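Local atomic coordinates of DNA helicase RecQ (Deinococcus radiodurans, PDB entry 4Q48), a protein that probably couples ATP hydrolysis to 3'-5' unwinding of duplex DNA, and is represented here by its catalytic core, without the C-terminal remainder. Residues 132-136 and 137-141; 56-59 and 60-64. All coordinates share one frame; numbering follows the deposited sequence.

Contact 1: residues 132-136 and 137-141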
ATOM      1  N   ASP A 132     -22.599   6.019 -23.706  1.00 46.32           N
ATOM      2  CA  ASP A 132     -23.965   6.235 -24.162  1.00 42.29           C
ATOM      3  C   ASP A 132     -24.878   5.052 -23.784  1.00 44.43           C
ATOM      4  O   ASP A 132     -25.998   5.285 -23.297  1.00 44.25           O
ATOM      5  CB  ASP A 132     -23.993   6.447 -25.689  1.00 41.47           C
ATOM      6  CG  ASP A 132     -23.615   7.872 -26.103  1.00 40.88           C
ATOM      7  OD1 ASP A 132     -23.562   8.768 -25.241  1.00 41.11           O
ATOM      8  OD2 ASP A 132     -23.340   8.095 -27.300  1.00 39.55           O
ATOM      9  N   LEU A 133     -24.404   3.807 -23.982  1.00 38.43           N
ATOM     10  CA  LEU A 133     -25.178   2.611 -23.623  1.00 34.43           C
ATOM     11  C   LEU A 133     -25.517   2.635 -22.149  1.00 43.30           C
ATOM     12  O   LEU A 133     -26.654   2.339 -21.731  1.00 42.82           O
ATOM     13  CB  LEU A 133     -24.429   1.316 -23.900  1.00 34.23           C
ATOM     14  CG  LEU A 133     -24.150   0.793 -25.307  1.00 45.83           C
ATOM     15  CD1 LEU A 133     -23.937  -0.689 -25.193  1.00 45.46           C
ATOM     16  CD2 LEU A 133     -25.262   1.078 -26.303  1.00 46.82           C
ATOM     17  N   LEU A 134     -24.528   3.021 -21.358  1.00 36.22           N
ATOM     18  CA  LEU A 134     -24.696   3.006 -19.925  1.00 35.58           C
ATOM     19  C   LEU A 134     -25.841   3.913 -19.537  1.00 39.33           C
ATOM     20  O   LEU A 134     -26.596   3.620 -18.603  1.00 39.13           O
ATOM     21  CB  LEU A 134     -23.392   3.440 -19.261  1.00 40.17           C
ATOM     22  CG  LEU A 134     -22.311   2.346 -19.340  1.00 36.59           C
ATOM     23  CD1 LEU A 134     -20.949   2.900 -19.000  1.00 35.35           C
ATOM     24  CD2 LEU A 134     -22.661   1.202 -18.399  1.00 25.44           C
ATOM     25  N   GLU A 135     -25.990   5.005 -20.286  1.00 45.17           N
ATOM     26  CA  GLU A 135     -27.025   5.984 -20.000  1.00 37.87           C
ATOM     27  C   GLU A 135     -28.406   5.372 -20.193  1.00 37.34           C
ATOM     28  O   GLU A 135     -29.362   5.754 -19.496  1.00 31.54           O
ATOM     29  CB  GLU A 135     -26.841   7.217 -20.871  1.00 35.65           C
ATOM     30  CG  GLU A 135     -26.111   8.330 -20.166  1.00 42.74           C
ATOM     31  CD  GLU A 135     -25.768   9.503 -21.080  1.00 47.16           C
ATOM     32  OE1 GLU A 135     -26.160   9.482 -22.261  1.00 46.42           O
ATOM     33  OE2 GLU A 135     -25.070  10.438 -20.621  1.00 52.69           O
ATOM     34  N   ARG A 136     -28.492   4.405 -21.114  1.00 34.21           N
ATOM     35  CA  ARG A 136     -29.739   3.676 -21.363  1.00 34.48           C
ATOM     36  C   ARG A 136     -29.710   2.205 -20.875  1.00 31.85           C
ATOM     37  O   ARG A 136     -30.430   1.357 -21.392  1.00 32.89           O
ATOM     38  CB  ARG A 136     -30.107   3.759 -22.868  1.00 34.02           C
ATOM     39  CG  ARG A 136     -28.972   3.487 -23.864  1.00 37.85           C
ATOM     40  CD  ARG A 136     -29.354   3.875 -25.295  1.00 34.83           C
ATOM     41  NE  ARG A 136     -28.667   3.144 -26.374  1.00 36.37           N
ATOM     42  CZ  ARG A 136     -29.038   1.949 -26.840  1.00 36.99           C
ATOM     43  NH1 ARG A 136     -30.104   1.343 -26.350  1.00 36.46           N
ATOM     44  NH2 ARG A 136     -28.362   1.370 -27.820  1.00 40.08           N
ATOM     45  N   ALA A 137     -28.899   1.923 -19.857  1.00 36.00           N
ATOM     46  CA  ALA A 137     -28.873   0.599 -19.217  1.00 31.12           C
ATOM     47  C   ALA A 137     -29.130   0.719 -17.714  1.00 31.89           C
ATOM     48  O   ALA A 137     -28.818   1.743 -17.099  1.00 32.59           O
ATOM     49  CB  ALA A 137     -27.551  -0.087 -19.470  1.00 35.43           C
ATOM     50  N   PRO A 138     -29.720  -0.323 -17.111  1.00 29.53           N
ATOM     51  CA  PRO A 138     -30.057  -0.221 -15.691  1.00 28.89           C
ATOM     52  C   PRO A 138     -28.816  -0.410 -14.844  1.00 36.54           C
ATOM     53  O   PRO A 138     -28.340  -1.536 -14.686  1.00 39.32           O
ATOM     54  CB  PRO A 138     -31.050  -1.348 -15.490  1.00 28.01           C
ATOM     55  CG  PRO A 138     -30.738  -2.317 -16.552  1.00 28.78           C
ATOM     56  CD  PRO A 138     -30.240  -1.556 -17.713  1.00 29.36           C
ATOM     57  N   VAL A 139     -28.279   0.682 -14.316  1.00 34.39           N
ATOM     58  CA  VAL A 139     -27.013   0.609 -13.612  1.00 32.50           C
ATOM     59  C   VAL A 139     -27.185   0.829 -12.112  1.00 37.26           C
ATOM     60  O   VAL A 139     -27.805   1.810 -11.671  1.00 35.09           O
ATOM     61  CB  VAL A 139     -26.010   1.648 -14.169  1.00 29.38           C
ATOM     62  CG1 VAL A 139     -24.727   1.615 -13.381  1.00 32.23           C
ATOM     63  CG2 VAL A 139     -25.752   1.408 -15.641  1.00 22.57           C
ATOM     64  N   ALA A 140     -26.622  -0.084 -11.323  1.00 35.89           N
ATOM     65  CA  ALA A 140     -26.675   0.048  -9.870  1.00 37.01           C
ATOM     66  C   ALA A 140     -25.538   0.927  -9.323  1.00 35.72           C
ATOM     67  O   ALA A 140     -25.754   1.663  -8.370  1.00 37.43           O
ATOM     68  CB  ALA A 140     -26.650  -1.318  -9.211  1.00 37.49           C
ATOM     69  N   LEU A 141     -24.343   0.856  -9.914  1.00 35.40           N
ATOM     70  CA  LEU A 141     -23.225   1.685  -9.457  1.00 34.61           C
ATOM     71  C   LEU A 141     -22.006   1.559 -10.347  1.00 33.97           C
ATOM     72  O   LEU A 141     -21.980   0.775 -11.287  1.00 32.36           O
ATOM     73  CB  LEU A 141     -22.831   1.312  -8.025  1.00 40.01           C
ATOM     74  CG  LEU A 141     -22.437  -0.164  -7.829  1.00 37.66           C
ATOM     75  CD1 LEU A 141     -20.893  -0.354  -7.868  1.00 36.43           C
ATOM     76  CD2 LEU A 141     -23.052  -0.748  -6.562  1.00 36.06           C
TER

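Contact 2: residues 56-59 and 60-64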
ATOM      1  N   TYR A  56     -18.334  -4.144  -3.370  1.00 47.17           N
ATOM      2  CA  TYR A  56     -19.123  -3.662  -4.484  1.00 44.48           C
ATOM      3  C   TYR A  56     -20.051  -4.736  -5.017  1.00 46.76           C
ATOM      4  O   TYR A  56     -21.125  -4.428  -5.521  1.00 53.21           O
ATOM      5  CB  TYR A  56     -18.242  -3.113  -5.607  1.00 47.43           C
ATOM      6  CG  TYR A  56     -17.267  -4.080  -6.215  1.00 48.65           C
ATOM      7  CD1 TYR A  56     -17.679  -5.039  -7.133  1.00 44.28           C
ATOM      8  CD2 TYR A  56     -15.913  -4.002  -5.909  1.00 48.04           C
ATOM      9  CE1 TYR A  56     -16.764  -5.923  -7.703  1.00 50.53           C
ATOM     10  CE2 TYR A  56     -14.994  -4.876  -6.474  1.00 51.44           C
ATOM     11  CZ  TYR A  56     -15.416  -5.833  -7.367  1.00 51.55           C
ATOM     12  OH  TYR A  56     -14.488  -6.692  -7.927  1.00 49.09           O
ATOM     13  N   GLN A  57     -19.644  -5.992  -4.916  1.00 48.70           N
ATOM     14  CA  GLN A  57     -20.449  -7.106  -5.409  1.00 45.10           C
ATOM     15  C   GLN A  57     -21.763  -7.222  -4.654  1.00 47.21           C
ATOM     16  O   GLN A  57     -22.820  -7.420  -5.244  1.00 48.18           O
ATOM     17  CB  GLN A  57     -19.669  -8.404  -5.269  1.00 43.61           C
ATOM     18  CG  GLN A  57     -18.527  -8.540  -6.249  1.00 46.47           C
ATOM     19  CD  GLN A  57     -17.659  -9.737  -5.946  1.00 46.75           C
ATOM     20  OE1 GLN A  57     -17.572 -10.187  -4.808  1.00 46.98           O
ATOM     21  NE2 GLN A  57     -17.042 -10.281  -6.969  1.00 49.76           N
ATOM     22  N   LEU A  58     -21.695  -7.072  -3.340  1.00 48.97           N
ATOM     23  CA  LEU A  58     -22.876  -7.187  -2.504  1.00 48.78           C
ATOM     24  C   LEU A  58     -23.801  -5.976  -2.719  1.00 49.43           C
ATOM     25  O   LEU A  58     -24.996  -6.155  -2.950  1.00 45.78           O
ATOM     26  CB  LEU A  58     -22.468  -7.352  -1.034  1.00 52.25           C
ATOM     27  CG  LEU A  58     -23.526  -7.621   0.025  1.00 55.60           C
ATOM     28  CD1 LEU A  58     -24.589  -8.554  -0.492  1.00 59.87           C
ATOM     29  CD2 LEU A  58     -22.854  -8.223   1.242  1.00 66.41           C
ATOM     30  N   PRO A  59     -23.255  -4.742  -2.652  1.00 48.62           N
ATOM     31  CA  PRO A  59     -24.120  -3.625  -3.036  1.00 45.83           C
ATOM     32  C   PRO A  59     -24.712  -3.777  -4.448  1.00 47.20           C
ATOM     33  O   PRO A  59     -25.868  -3.398  -4.642  1.00 50.17           O
ATOM     34  CB  PRO A  59     -23.179  -2.417  -2.970  1.00 51.47           C
ATOM     35  CG  PRO A  59     -22.140  -2.813  -1.983  1.00 49.05           C
ATOM     36  CD  PRO A  59     -21.933  -4.272  -2.190  1.00 47.21           C
ATOM     37  N   SER A  60     -23.961  -4.309  -5.411  1.00 41.89           N
ATOM     38  CA  SER A  60     -24.528  -4.517  -6.741  1.00 42.55           C
ATOM     39  C   SER A  60     -25.737  -5.471  -6.684  1.00 43.22           C
ATOM     40  O   SER A  60     -26.707  -5.324  -7.441  1.00 46.89           O
ATOM     41  CB  SER A  60     -23.473  -5.022  -7.720  1.00 41.96           C
ATOM     42  OG  SER A  60     -22.392  -4.092  -7.866  1.00 37.37           O
ATOM     43  N   LEU A  61     -25.717  -6.413  -5.755  1.00 43.18           N
ATOM     44  CA  LEU A  61     -26.862  -7.306  -5.611  1.00 46.18           C
ATOM     45  C   LEU A  61     -28.017  -6.621  -4.882  1.00 45.88           C
ATOM     46  O   LEU A  61     -29.192  -6.959  -5.075  1.00 45.52           O
ATOM     47  CB  LEU A  61     -26.479  -8.584  -4.870  1.00 42.89           C
ATOM     48  CG  LEU A  61     -25.523  -9.513  -5.613  1.00 45.38           C
ATOM     49  CD1 LEU A  61     -25.359 -10.813  -4.833  1.00 43.74           C
ATOM     50  CD2 LEU A  61     -25.951  -9.753  -7.062  1.00 35.36           C
ATOM     51  N   LEU A  62     -27.685  -5.678  -4.014  1.00 42.94           N
ATOM     52  CA  LEU A  62     -28.713  -5.030  -3.215  1.00 46.37           C
ATOM     53  C   LEU A  62     -29.482  -3.960  -3.994  1.00 48.27           C
ATOM     54  O   LEU A  62     -30.687  -3.807  -3.815  1.00 51.65           O
ATOM     55  CB  LEU A  62     -28.101  -4.453  -1.938  1.00 37.97           C
ATOM     56  CG  LEU A  62     -27.734  -5.599  -1.002  1.00 48.72           C
ATOM     57  CD1 LEU A  62     -26.714  -5.194   0.060  1.00 57.52           C
ATOM     58  CD2 LEU A  62     -28.996  -6.152  -0.360  1.00 54.06           C
ATOM     59  N   ARG A  63     -28.783  -3.194  -4.823  1.00 46.84           N
ATOM     60  CA  ARG A  63     -29.437  -2.163  -5.618  1.00 44.27           C
ATOM     61  C   ARG A  63     -29.919  -2.688  -6.978  1.00 41.18           C
ATOM     62  O   ARG A  63     -29.275  -3.544  -7.590  1.00 47.00           O
ATOM     63  CB  ARG A  63     -28.498  -0.972  -5.779  1.00 45.84           C
ATOM     64  CG  ARG A  63     -27.936  -0.567  -4.420  1.00 49.50           C
ATOM     65  CD  ARG A  63     -27.200   0.752  -4.421  1.00 50.63           C
ATOM     66  NE  ARG A  63     -28.088   1.849  -4.772  1.00 51.05           N
ATOM     67  CZ  ARG A  63     -27.892   2.639  -5.812  1.00 50.74           C
ATOM     68  NH1 ARG A  63     -26.834   2.434  -6.578  1.00 46.32           N
ATOM     69  NH2 ARG A  63     -28.738   3.622  -6.075  1.00 52.66           N
ATOM     70  N   PRO A  64     -31.076  -2.200  -7.445  1.00 44.59           N
ATOM     71  CA  PRO A  64     -31.575  -2.684  -8.732  1.00 44.13           C
ATOM     72  C   PRO A  64     -30.602  -2.334  -9.842  1.00 38.62           C
ATOM     73  O   PRO A  64     -30.056  -1.241  -9.862  1.00 42.19           O
ATOM     74  CB  PRO A  64     -32.900  -1.926  -8.917  1.00 38.25           C
ATOM     75  CG  PRO A  64     -33.206  -1.345  -7.607  1.00 42.67           C
ATOM     76  CD  PRO A  64     -31.909  -1.107  -6.924  1.00 42.29           C
TER

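Contact 1: residues 132-136 and 137-141
The peptide carbonyl of Leu-134 has the N-H of Ala-137 over one face, while a methyl of Val-139 lies beyond its oxygen, displaced slightly toward the other face. Ala-137 N is 3.1 Å from Leu-134 O and stands 74° out of the carbonyl plane, so the bond does not use a lone-pair direction; the N-H itself nevertheless points well at the oxygen, at 162°. This bond spans three residues and is of the turn type, made where the chain leaves the helix. The four-residue alternative fails: Leu-133 O is 3.0 Å from Ala-137 N, but the angle is too poor for a hydrogen bond. Val-139 CG2 approaches Leu-134 O to 3.8 Å and also meets the side chain of the same residue, at 4.1 Å from Leu-134 CD2, the two branched chains meeting at a slant. With CG1 of Val-139 anti to the backbone N (chi1 177°), CG2 is the branch left facing the helix end.

These residues form the exit from helix 128-135 into strand 139-145, within the beta-alpha-beta crossover of the N-terminal RecA-like helicase domain. The crossover starts at strand 117-120 and returns beyond strand 66-70, with which Pro-138, Ala-140 and Leu-141 form backbone hydrogen bonds. Ile-68 of that strand touches both Leu-134 and Val-139, placing their contact between helix and sheet, while on another side of the turn Leu-110 and Leu-111 of helix 100-111 pack on Ala-137, and Leu-111 also touches Arg-136. The methyl CB of Ala-137 lies 3.4 Å from Leu-133 O.

Contact 2: residues 56-59 and 60-64
Leu-58 lies obliquely across Leu-62, one turn further along helix 50-62, with its CG 4.0 Å from Leu-62 CD1. The helix starts within the P-loop, and Gly-51, Lys-52 and Ser-53, which bind ADP, lie in its first turn; both leucines face helix 10-20, where Leu-15 meets Leu-58 and Ala-12 meets Leu-62. Leu-58 has CG anti to its own N and Leu-62 has CG anti to its carbonyl carbon, which brings the two ends together although the CB of Leu-58 points away from the later turn.

Ser-60 occupies the sheet-facing side, against Leu-117 and Leu-141. Its OG donates to Tyr-56 O at 2.7 Å, coming from 36° above the carbonyl plane, while Ser-60 N reaches Tyr-56 O at 2.8 Å from the opposite face. The oxygen is thus gripped twice by one residue. A chi1 of -60°, with OG beside the backbone N, folds the hydroxyl back onto the preceding turn and uses its proton inside the helix. With an alanine here the hydroxyl is gone, and Tyr-56 O would probably keep only the backbone bond, while Leu-141 CD2 would lose a neighbour.

Pro-59 has no N-H to give the turn before it, and the helix is kinked at this point. Further round, the side-chain ends of Tyr-56 and Gln-57 converge on one group: Tyr-56 OH and Gln-57 NE2 both hydrogen-bond to Tyr-119 OH.

Four-residue bonds run from Leu-61 N to Gln-57 O and from Leu-62 N to Leu-58 O, both bent and each with a weak second acceptor one residue later, until Arg-63 leaves helical backbone angles. The last of them is the straightest: Arg-63 N meets Pro-59 O at 2.9 Å with an N-H angle of 166°.

Overall arrangement
Both contacts belong to the N-terminal RecA-like domain, with centres about 15 Å apart. They meet where strand 139-145, entered from contact 1, passes against the end of helix 50-62: Leu-141 CD2 lies 3.6 Å from Ser-60 OG and 4.0 Å from Pro-59 CB, and Ala-140 CB is 3.5 Å from Pro-64 O. Their relation to the nucleotide site differs. Contact 2 borders it, since the Gln-57 side chain comes within about 3 Å of that of Ser-53 and the Tyr-56 side chain within about 6 Å of that of Lys-52, both ADP-binding residues, although no nucleotide is bound here. Residues 132-141 lie away from that site and from the zinc.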